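Local coordinates for protein DnaB intein (Synechocystis sp., PDB 1MI8) that probably excises itself from a replicative DNA helicase precursor by protein splicing, joining the flanking segments and cyclising an asparagine side chain on the way, at residues L86-L91 with I125-T129. The protein carries 4 engineered substitutions. Residues are numbered along the deposited sequence; the frame is centred on the assembly and turned at random.
Sequences LDELSL and IVSIT
Ile125 and Ile128 meet Leu86, Leu89 and Leu91 where a loop closes over a bulged, strongly curved strand of the all-beta intein splicing domain. No hydrogen bond links the two segments. Each beta-branched isoleucine offers two arms from one strand position, while the leucines, branching one carbon further out, reach across from the loop. Ile125 spans two leucines with its two branches: its CD1 lies 3.8 Å from Leu89 CB and 3.3 Å from Ser90 O, the side chains of Ile125 and Leu89 crossing at about a right angle, and its CG2 is 3.9 Å from Leu91 CD2. Ile128 divides its work similarly. Its CD1 rests 3.5 Å from Leu89 O, while CG2 is directed at Leu86.

Both isoleucines can face the loop because Val126 and Ser127 form a classic beta bulge opposite Lys62 of strand 41-63. The extra residue lets two positions three apart point their CB atoms to the same side, whereas in a regular strand they would face opposite ways. On the loop side, a short 3-10 turn, closed by Leu89 N bonding Leu86 O at 3.1 Å, lets both leucines present side chains to the strand; Asp87 and Glu88 between them point away, Asp87 salt-bridged to Arg85. Tyr59 and Phe77 beside Leu86, and Leu61 and Thr79 beside Leu89, continue the packing into strands 41-63 and 76-79. At Ser127–Thr129 the sheet continues into the second subunit, whose Tyr59 packs on Leu91.

With chi1 at -171°, Leu86 swings CG away from its own nitrogen and toward the strand, bringing CD2 to 3.5 Å from Ile128 CG2, tighter than usual van der Waals contact.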
loop_
_atom_site.group_PDB
_atom_site.type_symbol
_atom_site.label_atom_id
_atom_site.label_comp_id
_atom_site.label_asym_id
_atom_site.label_seq_id
_atom_site.Cartn_x
_atom_site.Cartn_y
_atom_site.Cartn_z
ATOM N N LEU A 86 5.514 6.289 -5.539
ATOM C CA LEU A 86 4.953 4.992 -5.181
ATOM C C LEU A 86 4.736 4.944 -3.618
ATOM O O LEU A 86 3.685 4.465 -3.116
ATOM C CB LEU A 86 5.933 3.854 -5.632
ATOM C CG LEU A 86 5.397 2.416 -5.527
ATOM C CD1 LEU A 86 6.127 1.487 -6.473
ATOM C CD2 LEU A 86 5.532 1.960 -4.115
ATOM N N ASP A 87 5.722 5.463 -2.880
ATOM C CA ASP A 87 5.677 5.434 -1.397
ATOM C C ASP A 87 4.726 6.371 -0.701
ATOM O O ASP A 87 4.639 6.362 0.537
ATOM C CB ASP A 87 7.069 5.584 -0.755
ATOM C CG ASP A 87 7.698 6.978 -0.926
ATOM O OD1 ASP A 87 8.898 7.067 -0.556
ATOM O OD2 ASP A 87 7.055 7.965 -1.392
ATOM N N GLU A 88 4.045 7.158 -1.514
ATOM C CA GLU A 88 3.037 8.078 -1.080
ATOM C C GLU A 88 1.614 7.588 -1.472
ATOM O O GLU A 88 0.616 8.178 -1.044
ATOM C CB GLU A 88 3.293 9.428 -1.749
ATOM C CG GLU A 88 4.498 10.153 -1.182
ATOM C CD GLU A 88 4.796 11.415 -1.978
ATOM O OE1 GLU A 88 4.273 11.543 -3.137
ATOM O OE2 GLU A 88 5.556 12.263 -1.458
ATOM N N LEU A 89 1.521 6.557 -2.318
ATOM C CA LEU A 89 0.225 6.053 -2.755
ATOM C C LEU A 89 -0.442 5.262 -1.660
ATOM O O LEU A 89 0.247 4.629 -0.833
ATOM C CB LEU A 89 0.375 5.124 -3.962
ATOM C CG LEU A 89 1.040 5.731 -5.201
ATOM C CD1 LEU A 89 1.299 4.634 -6.286
ATOM C CD2 LEU A 89 0.131 6.835 -5.718
ATOM N N SER A 90 -1.766 5.285 -1.673
ATOM C CA SER A 90 -2.578 4.514 -0.728
ATOM C C SER A 90 -3.645 3.818 -1.547
ATOM O O SER A 90 -3.851 4.115 -2.727
ATOM C CB SER A 90 -3.227 5.430 0.341
ATOM O OG SER A 90 -3.719 6.617 -0.271
ATOM N N LEU A 91 -4.337 2.882 -0.916
ATOM C CA LEU A 91 -5.363 2.120 -1.607
ATOM C C LEU A 91 -6.569 2.951 -2.012
ATOM O O LEU A 91 -7.414 2.481 -2.782
ATOM C CB LEU A 91 -5.789 0.907 -0.757
ATOM C CG LEU A 91 -4.714 -0.182 -0.522
ATOM C CD1 LEU A 91 -5.369 -1.515 -0.683
ATOM C CD2 LEU A 91 -3.535 -0.117 -1.531
ATOM N N ILE A 125 -5.833 1.223 -6.908
ATOM C CA ILE A 125 -4.683 0.472 -6.496
ATOM C C ILE A 125 -5.218 -0.612 -5.594
ATOM O O ILE A 125 -6.037 -0.337 -4.727
ATOM C CB ILE A 125 -3.700 1.337 -5.682
ATOM C CG1 ILE A 125 -3.201 2.499 -6.562
ATOM C CG2 ILE A 125 -2.492 0.480 -5.263
ATOM C CD1 ILE A 125 -2.656 3.630 -5.778
ATOM N N VAL A 126 -4.768 -1.856 -5.801
ATOM C CA VAL A 126 -5.198 -2.935 -4.928
ATOM C C VAL A 126 -4.015 -3.540 -4.166
ATOM O O VAL A 126 -4.215 -4.317 -3.216
ATOM C CB VAL A 126 -5.961 -4.058 -5.683
ATOM C CG1 VAL A 126 -7.202 -3.438 -6.339
ATOM C CG2 VAL A 126 -5.051 -4.795 -6.683
ATOM N N SER A 127 -2.807 -3.223 -4.601
ATOM C CA SER A 127 -1.630 -3.738 -3.902
ATOM C C SER A 127 -0.352 -2.930 -4.097
ATOM O O SER A 127 -0.062 -2.438 -5.190
ATOM C CB SER A 127 -1.350 -5.219 -4.293
ATOM O OG SER A 127 -0.447 -5.761 -3.334
ATOM N N ILE A 128 0.405 -2.806 -3.008
ATOM C CA ILE A 128 1.680 -2.119 -2.989
ATOM C C ILE A 128 2.474 -2.935 -2.000
ATOM O O ILE A 128 2.131 -2.983 -0.784
ATOM C CB ILE A 128 1.587 -0.680 -2.447
ATOM C CG1 ILE A 128 0.411 0.091 -3.073
ATOM C CG2 ILE A 128 2.872 0.091 -2.829
ATOM C CD1 ILE A 128 0.145 1.436 -2.317
ATOM N N THR A 129 3.490 -3.628 -2.494
ATOM C CA THR A 129 4.281 -4.451 -1.595
ATOM C C THR A 129 5.782 -4.463 -1.952
ATOM O O THR A 129 6.146 -4.573 -3.113
ATOM C CB THR A 129 3.774 -5.889 -1.575
ATOM O OG1 THR A 129 4.436 -6.610 -2.587
ATOM C CG2 THR A 129 2.285 -5.971 -1.838
#